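Local coordinates for protein dipeptidase AC. Metallo peptidase. MEROPS family M19 (PDB 3LY0) that probably hydrolyses dipeptides as a zinc-dependent metallodipeptidase of family M19, here caught with a phosphinate mimic of L-Ala-D-Ala at its zinc centre, at residues A[182-190]-A[213-221]; A[7-18]-A[49-60]. All blocks are in the same frame, centred on the assembly; numbering follows the deposited sequence.

Interaction 1 (A[182-190]-A[213-221])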
loop_
_atom_site.group_PDB
_atom_site.type_symbol
_atom_site.label_atom_id
_atom_site.label_comp_id
_atom_site.label_asym_id
_atom_site.label_seq_id
_atom_site.Cartn_x
_atom_site.Cartn_y
_atom_site.Cartn_z
ATOM N N GLY A 182 -0.076 9.270 -18.415
ATOM C CA GLY A 182 -1.476 9.626 -18.378
ATOM C C GLY A 182 -1.894 10.262 -17.073
ATOM O O GLY A 182 -1.258 10.063 -16.041
ATOM N N SER A 183 -2.975 11.028 -17.139
ATOM C CA SER A 183 -3.571 11.678 -15.986
ATOM C C SER A 183 -4.303 10.645 -15.133
ATOM O O SER A 183 -4.808 9.660 -15.658
ATOM C CB SER A 183 -4.570 12.727 -16.475
ATOM O OG SER A 183 -5.495 13.110 -15.475
ATOM N N PRO A 184 -4.372 10.871 -13.813
ATOM C CA PRO A 184 -5.184 9.994 -12.958
ATOM C C PRO A 184 -6.687 10.194 -13.170
ATOM O O PRO A 184 -7.485 9.466 -12.590
ATOM C CB PRO A 184 -4.813 10.428 -11.535
ATOM C CG PRO A 184 -3.693 11.367 -11.652
ATOM C CD PRO A 184 -3.676 11.915 -13.049
ATOM N N ASP A 185 -7.081 11.166 -13.987
ATOM C CA ASP A 185 -8.503 11.414 -14.234
ATOM C C ASP A 185 -9.000 10.500 -15.344
ATOM O O ASP A 185 -9.192 10.923 -16.486
ATOM C CB ASP A 185 -8.728 12.889 -14.584
ATOM C CG ASP A 185 -10.194 13.265 -14.634
ATOM O OD1 ASP A 185 -11.051 12.432 -14.274
ATOM O OD2 ASP A 185 -10.491 14.411 -15.040
ATOM N N THR A 186 -9.222 9.240 -14.990
ATOM C CA THR A 186 -9.468 8.190 -15.969
ATOM C C THR A 186 -10.915 7.717 -16.052
ATOM O O THR A 186 -11.259 6.913 -16.924
ATOM C CB THR A 186 -8.577 6.977 -15.686
ATOM O OG1 THR A 186 -8.820 6.520 -14.345
ATOM C CG2 THR A 186 -7.117 7.351 -15.817
ATOM N N GLY A 187 -11.757 8.203 -15.145
ATOM C CA GLY A 187 -13.150 7.778 -15.135
ATOM C C GLY A 187 -14.048 8.431 -14.101
ATOM O O GLY A 187 -13.738 9.493 -13.552
ATOM N N GLU A 188 -15.174 7.775 -13.828
ATOM C CA GLU A 188 -16.195 8.334 -12.955
ATOM C C GLU A 188 -15.813 8.279 -11.482
ATOM O O GLU A 188 -14.955 7.492 -11.075
ATOM C CB GLU A 188 -17.521 7.597 -13.153
ATOM C CG GLU A 188 -18.087 7.697 -14.558
ATOM C CD GLU A 188 -19.363 6.892 -14.732
ATOM O OE1 GLU A 188 -19.933 6.921 -15.844
ATOM O OE2 GLU A 188 -19.801 6.229 -13.762
ATOM N N GLY A 189 -16.458 9.122 -10.685
ATOM C CA GLY A 189 -16.211 9.157 -9.259
ATOM C C GLY A 189 -16.935 8.074 -8.480
ATOM O O GLY A 189 -17.350 7.057 -9.042
ATOM N N LEU A 190 -17.067 8.298 -7.179
ATOM C CA LEU A 190 -17.714 7.341 -6.298
ATOM C C LEU A 190 -19.178 7.180 -6.658
ATOM O O LEU A 190 -19.837 8.128 -7.103
ATOM C CB LEU A 190 -17.624 7.786 -4.842
ATOM C CG LEU A 190 -16.216 7.897 -4.261
ATOM C CD1 LEU A 190 -16.296 8.248 -2.795
ATOM C CD2 LEU A 190 -15.435 6.597 -4.488
ATOM N N LEU A 213 -7.423 4.731 -6.573
ATOM C CA LEU A 213 -8.644 5.478 -6.853
ATOM C C LEU A 213 -8.339 6.527 -7.916
ATOM O O LEU A 213 -7.287 7.150 -7.886
ATOM C CB LEU A 213 -9.158 6.129 -5.573
ATOM C CG LEU A 213 -10.571 6.718 -5.605
ATOM C CD1 LEU A 213 -11.628 5.696 -6.030
ATOM C CD2 LEU A 213 -10.901 7.292 -4.247
ATOM N N ASN A 214 -9.250 6.694 -8.870
ATOM C CA ASN A 214 -9.053 7.712 -9.892
ATOM C C ASN A 214 -9.279 9.118 -9.329
ATOM O O ASN A 214 -9.631 9.294 -8.160
ATOM C CB ASN A 214 -9.888 7.418 -11.145
ATOM C CG ASN A 214 -11.392 7.582 -10.929
ATOM O OD1 ASN A 214 -11.850 8.224 -9.975
ATOM N ND2 ASN A 214 -12.172 7.003 -11.852
ATOM N N GLU A 215 -9.041 10.126 -10.158
ATOM C CA GLU A 215 -9.014 11.490 -9.650
ATOM C C GLU A 215 -10.394 11.973 -9.192
ATOM O O GLU A 215 -10.524 12.674 -8.180
ATOM C CB GLU A 215 -8.426 12.443 -10.694
ATOM C CG GLU A 215 -8.121 13.825 -10.127
ATOM C CD GLU A 215 -7.251 14.679 -11.029
ATOM O OE1 GLU A 215 -6.729 14.167 -12.032
ATOM O OE2 GLU A 215 -7.083 15.871 -10.706
ATOM N N LYS A 216 -11.432 11.592 -9.925
ATOM C CA LYS A 216 -12.776 11.999 -9.522
ATOM C C LYS A 216 -13.160 11.341 -8.202
ATOM O O LYS A 216 -13.751 11.985 -7.340
ATOM C CB LYS A 216 -13.814 11.705 -10.606
ATOM C CG LYS A 216 -13.673 12.608 -11.826
ATOM C CD LYS A 216 -14.823 12.407 -12.810
ATOM C CE LYS A 216 -14.605 13.190 -14.107
ATOM N NZ LYS A 216 -13.715 12.474 -15.070
ATOM N N GLY A 217 -12.798 10.071 -8.038
ATOM C CA GLY A 217 -13.083 9.383 -6.787
ATOM C C GLY A 217 -12.296 10.015 -5.651
ATOM O O GLY A 217 -12.806 10.194 -4.538
ATOM N N PHE A 218 -11.041 10.365 -5.942
ATOM C CA PHE A 218 -10.189 11.051 -4.983
ATOM C C PHE A 218 -10.846 12.358 -4.531
ATOM O O PHE A 218 -10.909 12.659 -3.341
ATOM C CB PHE A 218 -8.824 11.316 -5.634
ATOM C CG PHE A 218 -7.878 12.132 -4.791
ATOM C CD1 PHE A 218 -6.840 11.523 -4.104
ATOM C CD2 PHE A 218 -8.020 13.513 -4.704
ATOM C CE1 PHE A 218 -5.953 12.283 -3.335
ATOM C CE2 PHE A 218 -7.143 14.276 -3.936
ATOM C CZ PHE A 218 -6.117 13.664 -3.250
ATOM N N ASP A 219 -11.337 13.138 -5.490
ATOM C CA ASP A 219 -11.999 14.395 -5.151
ATOM C C ASP A 219 -13.217 14.174 -4.248
ATOM O O ASP A 219 -13.476 14.964 -3.343
ATOM C CB ASP A 219 -12.415 15.149 -6.417
ATOM C CG ASP A 219 -11.234 15.748 -7.164
ATOM O OD1 ASP A 219 -10.139 15.870 -6.575
ATOM O OD2 ASP A 219 -11.407 16.103 -8.346
ATOM N N ASP A 220 -13.960 13.104 -4.511
ATOM C CA ASP A 220 -15.119 12.749 -3.699
ATOM C C ASP A 220 -14.711 12.439 -2.260
ATOM O O ASP A 220 -15.317 12.925 -1.309
ATOM C CB ASP A 220 -15.858 11.558 -4.314
ATOM C CG ASP A 220 -16.636 11.930 -5.567
ATOM O OD1 ASP A 220 -16.932 13.135 -5.768
ATOM O OD2 ASP A 220 -16.948 11.019 -6.360
ATOM N N VAL A 221 -13.657 11.644 -2.092
ATOM C CA VAL A 221 -13.197 11.336 -0.747
ATOM C C VAL A 221 -12.695 12.599 -0.049
ATOM O O VAL A 221 -12.976 12.824 1.128
ATOM C CB VAL A 221 -12.109 10.250 -0.742
ATOM C CG1 VAL A 221 -11.658 9.973 0.688
ATOM C CG2 VAL A 221 -12.630 8.990 -1.403
HETATM O O HOH W 1 -5.167 15.402 -13.944
HETATM O O HOH W 2 -11.284 10.289 -12.598
HETATM O O HOH W 3 -11.049 4.971 -13.803
HETATM O O HOH W 4 -19.800 10.978 -5.859
#
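Asn214 and the carbonyl of Glu188 show how one amide can serve a helix end and a neighbouring loop together. The side-chain amide faces the loop: ND2 gives a bond of 2.9 Å to Glu188 O, which lies in the amide plane, although the donor stands above the carbonyl plane of Glu188. Its other end, OD1, accepts from Gly217 N at 2.8 Å, the capping bond of an N-cap residue. Both depend on CG standing between the backbone N and the carbonyl carbon (chi1 69°), which curls the amide back over the first turn. With an alanine in its place, Gly217 N is likely to lose its capping acceptor and Glu188 O its amide donor, leaving the loop free to shift against the helix start.

Lys216 crosses Asp185 at a slant. Its chain runs over Gly187 O and bends at the last torsion (chi4 82°), bringing NZ to the syn side of Asp185 OD1 for a salt bridge of 2.8 Å; water 2 joins the same carboxylate oxygen to Gly187 O and Lys216 N. Glu215 donates its backbone N to Pro184 O, while its carboxylate turns OE1 toward water 1 and gives OE2 to Arg249.

Further along, Leu190 and Asp220 run past each other in opposite directions. Asp220 OD2 takes Leu190 N at 2.8 Å, and its CB packs against Leu190 CG and CD1. Close beside Asp220 OD2 lies Gly189 CA, 3.5 Å away, where a side chain would collide. Leu190 CD1 continues inward to Val221 CG2 at 4.0 Å, and Val198 of helix 192-204 adjoins both residues. The whole is an N-capped helix start with an irregular loop laid along one side of it, on the periphery of a TIM-barrel metallopeptidase, just beyond the zinc ligand His212.

Interaction 2 (A[7-18]-A[49-60]). With ZN (zinc ion), chain D; LY0 ((2R)-3-[(R)-[(1R)-1-aminoethyl](hydroxy)phosphoryl]-2-methylpropanoic acid), chain C.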
loop_
_atom_site.group_PDB
_atom_site.type_symbol
_atom_site.label_atom_id
_atom_site.label_comp_id
_atom_site.label_asym_id
_atom_site.label_seq_id
_atom_site.Cartn_x
_atom_site.Cartn_y
_atom_site.Cartn_z
ATOM N N ILE A 7 17.349 2.143 10.975
ATOM C CA ILE A 7 16.149 2.587 11.670
ATOM C C ILE A 7 15.003 1.653 11.308
ATOM O O ILE A 7 14.829 1.335 10.146
ATOM C CB ILE A 7 15.784 4.009 11.257
ATOM C CG1 ILE A 7 16.951 4.951 11.575
ATOM C CG2 ILE A 7 14.500 4.461 11.954
ATOM C CD1 ILE A 7 16.765 6.349 11.067
ATOM N N PRO A 8 14.228 1.192 12.302
ATOM C CA PRO A 8 13.127 0.292 11.947
ATOM C C PRO A 8 12.149 0.988 11.006
ATOM O O PRO A 8 11.896 2.184 11.145
ATOM C CB PRO A 8 12.457 0.003 13.295
ATOM C CG PRO A 8 13.543 0.249 14.314
ATOM C CD PRO A 8 14.341 1.392 13.757
ATOM N N VAL A 9 11.621 0.234 10.050
ATOM C CA VAL A 9 10.698 0.790 9.067
ATOM C C VAL A 9 9.313 0.214 9.263
ATOM O O VAL A 9 9.144 -1.006 9.297
ATOM C CB VAL A 9 11.172 0.487 7.634
ATOM C CG1 VAL A 9 10.101 0.850 6.601
ATOM C CG2 VAL A 9 12.455 1.241 7.352
ATOM N N PHE A 10 8.332 1.097 9.428
ATOM C CA PHE A 10 6.943 0.675 9.348
ATOM C C PHE A 10 6.454 1.038 7.958
ATOM O O PHE A 10 6.604 2.180 7.506
ATOM C CB PHE A 10 6.071 1.345 10.413
ATOM C CG PHE A 10 4.673 0.819 10.430
ATOM C CD1 PHE A 10 4.365 -0.310 11.155
ATOM C CD2 PHE A 10 3.684 1.412 9.665
ATOM C CE1 PHE A 10 3.088 -0.828 11.156
ATOM C CE2 PHE A 10 2.392 0.901 9.656
ATOM C CZ PHE A 10 2.094 -0.214 10.397
ATOM N N ASP A 11 5.850 0.058 7.293
ATOM C CA ASP A 11 5.575 0.186 5.866
ATOM C C ASP A 11 4.097 0.276 5.502
ATOM O O ASP A 11 3.237 -0.367 6.119
ATOM C CB ASP A 11 6.176 -0.992 5.115
ATOM C CG ASP A 11 6.021 -0.849 3.635
ATOM O OD1 ASP A 11 6.670 0.055 3.067
ATOM O OD2 ASP A 11 5.237 -1.628 3.040
ATOM N N GLY A 12 3.821 1.029 4.443
ATOM C CA GLY A 12 2.455 1.344 4.046
ATOM C C GLY A 12 1.687 0.285 3.266
ATOM O O GLY A 12 0.463 0.359 3.208
ATOM N N HIS A 13 2.366 -0.680 2.653
ATOM C CA HIS A 13 1.668 -1.635 1.792
ATOM C C HIS A 13 2.525 -2.801 1.338
ATOM O O HIS A 13 3.533 -2.595 0.665
ATOM C CB HIS A 13 1.144 -0.935 0.531
ATOM C CG HIS A 13 0.233 -1.793 -0.286
ATOM N ND1 HIS A 13 -1.128 -1.839 -0.064
ATOM C CD2 HIS A 13 0.480 -2.659 -1.302
ATOM C CE1 HIS A 13 -1.681 -2.673 -0.927
ATOM N NE2 HIS A 13 -0.731 -3.189 -1.682
ATOM N N ASN A 14 2.106 -4.023 1.665
ATOM C CA ASN A 14 2.738 -5.188 1.047
ATOM C C ASN A 14 1.714 -6.239 0.673
ATOM O O ASN A 14 0.618 -6.269 1.235
ATOM C CB ASN A 14 3.842 -5.789 1.942
ATOM C CG ASN A 14 3.290 -6.675 3.042
ATOM O OD1 ASN A 14 2.791 -7.773 2.789
ATOM N ND2 ASN A 14 3.391 -6.205 4.281
ATOM N N ASP A 15 2.082 -7.083 -0.289
ATOM C CA ASP A 15 1.216 -8.148 -0.764
ATOM C C ASP A 15 1.745 -9.540 -0.428
ATOM O O ASP A 15 1.522 -10.491 -1.169
ATOM C CB ASP A 15 0.990 -8.002 -2.268
ATOM C CG ASP A 15 0.206 -6.754 -2.606
ATOM O OD1 ASP A 15 -0.983 -6.673 -2.225
ATOM O OD2 ASP A 15 0.767 -5.838 -3.229
ATOM N N PHE A 16 2.431 -9.662 0.705
ATOM C CA PHE A 16 2.893 -10.972 1.135
ATOM C C PHE A 16 1.763 -12.003 1.193
ATOM O O PHE A 16 1.979 -13.169 0.881
ATOM C CB PHE A 16 3.580 -10.882 2.493
ATOM C CG PHE A 16 4.092 -12.196 2.992
ATOM C CD1 PHE A 16 3.451 -12.841 4.032
ATOM C CD2 PHE A 16 5.193 -12.794 2.398
ATOM C CE1 PHE A 16 3.911 -14.060 4.499
ATOM C CE2 PHE A 16 5.659 -14.012 2.847
ATOM C CZ PHE A 16 5.019 -14.646 3.905
ATOM N N LEU A 17 0.563 -11.585 1.585
ATOM C CA LEU A 17 -0.543 -12.532 1.701
ATOM C C LEU A 17 -0.865 -13.202 0.362
ATOM O O LEU A 17 -1.363 -14.326 0.331
ATOM C CB LEU A 17 -1.794 -11.856 2.275
ATOM C CG LEU A 17 -1.721 -11.469 3.755
ATOM C CD1 LEU A 17 -2.915 -10.621 4.124
ATOM C CD2 LEU A 17 -1.644 -12.721 4.646
ATOM N N LEU A 18 -0.575 -12.523 -0.744
ATOM C CA LEU A 18 -0.834 -13.122 -2.042
ATOM C C LEU A 18 0.022 -14.369 -2.230
ATOM O O LEU A 18 -0.387 -15.333 -2.883
ATOM C CB LEU A 18 -0.581 -12.104 -3.163
ATOM C CG LEU A 18 -0.967 -12.515 -4.583
ATOM C CD1 LEU A 18 -2.469 -12.661 -4.726
ATOM C CD2 LEU A 18 -0.434 -11.473 -5.564
ATOM N N GLY A 49 15.243 -4.873 9.095
ATOM C CA GLY A 49 14.737 -3.847 9.988
ATOM C C GLY A 49 13.301 -3.451 9.694
ATOM O O GLY A 49 12.911 -2.296 9.902
ATOM N N PHE A 50 12.516 -4.410 9.205
ATOM C CA PHE A 50 11.099 -4.188 8.925
ATOM C C PHE A 50 10.359 -4.319 10.247
ATOM O O PHE A 50 10.248 -5.418 10.791
ATOM C CB PHE A 50 10.634 -5.236 7.903
ATOM C CG PHE A 50 9.182 -5.128 7.484
ATOM C CD1 PHE A 50 8.811 -4.387 6.364
ATOM C CD2 PHE A 50 8.192 -5.819 8.178
ATOM C CE1 PHE A 50 7.466 -4.314 5.961
ATOM C CE2 PHE A 50 6.855 -5.750 7.780
ATOM C CZ PHE A 50 6.496 -4.999 6.667
ATOM N N ALA A 51 9.873 -3.192 10.772
ATOM C CA ALA A 51 9.155 -3.165 12.058
ATOM C C ALA A 51 7.716 -3.672 11.962
ATOM O O ALA A 51 7.134 -4.129 12.943
ATOM C CB ALA A 51 9.149 -1.758 12.634
ATOM N N GLY A 52 7.152 -3.578 10.769
ATOM C CA GLY A 52 5.765 -3.934 10.560
ATOM C C GLY A 52 5.205 -3.172 9.378
ATOM O O GLY A 52 5.898 -2.390 8.730
ATOM N N GLY A 53 3.925 -3.400 9.106
ATOM C CA GLY A 53 3.285 -2.698 8.011
ATOM C C GLY A 53 1.844 -3.088 7.783
ATOM O O GLY A 53 1.270 -3.910 8.509
ATOM N N PHE A 54 1.259 -2.467 6.759
ATOM C CA PHE A 54 -0.060 -2.851 6.285
ATOM C C PHE A 54 0.085 -4.086 5.396
ATOM O O PHE A 54 0.851 -4.060 4.415
ATOM C CB PHE A 54 -0.674 -1.741 5.422
ATOM C CG PHE A 54 -1.016 -0.466 6.158
ATOM C CD1 PHE A 54 -2.346 -0.141 6.424
ATOM C CD2 PHE A 54 -0.029 0.445 6.514
ATOM C CE1 PHE A 54 -2.674 1.057 7.061
ATOM C CE2 PHE A 54 -0.348 1.639 7.136
ATOM C CZ PHE A 54 -1.671 1.947 7.416
ATOM N N PHE A 55 -0.667 -5.132 5.729
ATOM C CA PHE A 55 -0.717 -6.367 4.949
ATOM C C PHE A 55 -2.013 -6.397 4.151
ATOM O O PHE A 55 -3.097 -6.521 4.715
ATOM C CB PHE A 55 -0.600 -7.582 5.885
ATOM C CG PHE A 55 0.788 -7.783 6.420
ATOM C CD1 PHE A 55 1.624 -8.748 5.872
ATOM C CD2 PHE A 55 1.265 -6.979 7.445
ATOM C CE1 PHE A 55 2.930 -8.911 6.343
ATOM C CE2 PHE A 55 2.568 -7.127 7.914
ATOM C CZ PHE A 55 3.390 -8.094 7.368
ATOM N N ALA A 56 -1.881 -6.252 2.838
ATOM C CA ALA A 56 -3.036 -6.125 1.966
ATOM C C ALA A 56 -3.701 -7.448 1.655
ATOM O O ALA A 56 -3.042 -8.435 1.309
ATOM C CB ALA A 56 -2.633 -5.427 0.668
ATOM N N ILE A 57 -5.024 -7.432 1.773
ATOM C CA ILE A 57 -5.895 -8.456 1.223
ATOM C C ILE A 57 -6.360 -7.909 -0.119
ATOM O O ILE A 57 -7.086 -6.919 -0.171
ATOM C CB ILE A 57 -7.101 -8.682 2.146
ATOM C CG1 ILE A 57 -6.643 -9.262 3.493
ATOM C CG2 ILE A 57 -8.155 -9.563 1.467
ATOM C CD1 ILE A 57 -7.684 -9.181 4.571
ATOM N N TYR A 58 -5.920 -8.542 -1.200
ATOM C CA TYR A 58 -6.209 -8.082 -2.550
ATOM C C TYR A 58 -6.670 -9.278 -3.362
ATOM O O TYR A 58 -6.014 -10.311 -3.353
ATOM C CB TYR A 58 -4.959 -7.431 -3.162
ATOM C CG TYR A 58 -4.739 -7.706 -4.633
ATOM C CD1 TYR A 58 -5.451 -7.018 -5.612
ATOM C CD2 TYR A 58 -3.805 -8.646 -5.041
ATOM C CE1 TYR A 58 -5.246 -7.279 -6.956
ATOM C CE2 TYR A 58 -3.583 -8.902 -6.376
ATOM C CZ TYR A 58 -4.308 -8.226 -7.330
ATOM O OH TYR A 58 -4.070 -8.497 -8.663
ATOM N N VAL A 59 -7.809 -9.138 -4.037
ATOM C CA VAL A 59 -8.401 -10.237 -4.793
ATOM C C VAL A 59 -7.962 -10.149 -6.252
ATOM O O VAL A 59 -8.315 -9.202 -6.951
ATOM C CB VAL A 59 -9.948 -10.196 -4.708
ATOM C CG1 VAL A 59 -10.570 -11.288 -5.575
ATOM C CG2 VAL A 59 -10.401 -10.321 -3.269
ATOM N N PRO A 60 -7.173 -11.132 -6.723
ATOM C CA PRO A 60 -6.717 -11.061 -8.121
ATOM C C PRO A 60 -7.815 -11.370 -9.132
ATOM O O PRO A 60 -8.708 -12.173 -8.865
ATOM C CB PRO A 60 -5.646 -12.156 -8.201
ATOM C CG PRO A 60 -5.279 -12.460 -6.774
ATOM C CD PRO A 60 -6.511 -12.208 -5.971
HETATM ZN ZN ZN D . -1.128 -4.685 -3.291
HETATM P P LY0 C . -0.452 -3.863 -6.309
HETATM C C1 LY0 C . -1.217 -6.228 -7.583
HETATM N N1 LY0 C . -1.694 -5.947 -5.166
HETATM C C2 LY0 C . -0.774 -5.659 -6.252
HETATM C C4 LY0 C . 0.995 -3.510 -7.385
HETATM C C5 LY0 C . 0.793 -2.417 -8.397
HETATM C C6 LY0 C . 0.165 -1.182 -7.810
HETATM C C7 LY0 C . 1.985 -2.153 -9.280
HETATM O O31 LY0 C . -0.208 -3.452 -4.876
HETATM O O32 LY0 C . -1.738 -3.134 -6.821
HETATM O O61 LY0 C . -0.334 -0.237 -8.645
HETATM O O62 LY0 C . 0.062 -1.024 -6.581
HETATM O O HOH W 5 3.794 -3.411 4.583
HETATM O O HOH W 6 -0.282 -8.889 2.336
HETATM O O HOH W 7 -2.198 -9.095 -1.370
#
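Phe10 lays one face of its ring against the glycine backbone of strand 50-57: Gly53 CA sits over it, 3.8 Å from the centroid, in a CH-pi contact. Phe54 crosses Phe10 at about a right angle as a side chain, CE2 meeting CE2 at 3.8 Å, with the ring planes 65° apart. Towards the other end, Leu17 CD1 packs on Ile57 CG1, and Leu18 CD1 presses on Pro60 CG.

Around this apolar core the backbones pair in parallel, from Val9 N on Gly49 O to Ala56 N on Asn14 O, with two beta bulges shifting the register. Asn14 turns its amide nearly perpendicular to the Phe55 ring (86°), ND2 over the centre of that ring and 3.3 Å above its plane, while OD1 accepts from Phe16 N on a lone pair in an Asx turn. Asp11 OD2 receives His13 N in another Asx turn and also meets Ser305.

At the polar edge, His13 CG stands anti to its backbone N (chi1 -171°), carrying NE2 to the zinc ion at 2.2 Å; Ala56 CB lies 3.3 Å from His13 CE1. Asp15 grips the same metal with both oxygens, and Glu139 joins them. Tyr58 offers a ring face to the inhibitor amine N1, its OH bonded to His65. His13 and Asp15 form the His-x-Asp metal-binding pair of the membrane dipeptidase (M19) family, on a TIM-barrel fold.

From the N terminus, interaction 2 comes first: residues 7-18 enter the barrel and, after a mostly helical excursion of 30 residues, the chain returns at 49-60 to lie alongside them. That loop is closed before the chain reaches interaction 1, where 182-190 and 213-221 enclose helix 192-204 and strand 207-208. The two closures therefore stand in series, neither nested nor crossed. The centres of interactions 1 and 2 are 25 Å apart; the nearest atoms of interactions 1 and 2 are about 11 Å apart, with no direct touch. Interaction 2 joins neighbouring barrel strands and carries two of the zinc ligands, whereas interaction 1 fastens a peripheral loop to the start of helix 215-224.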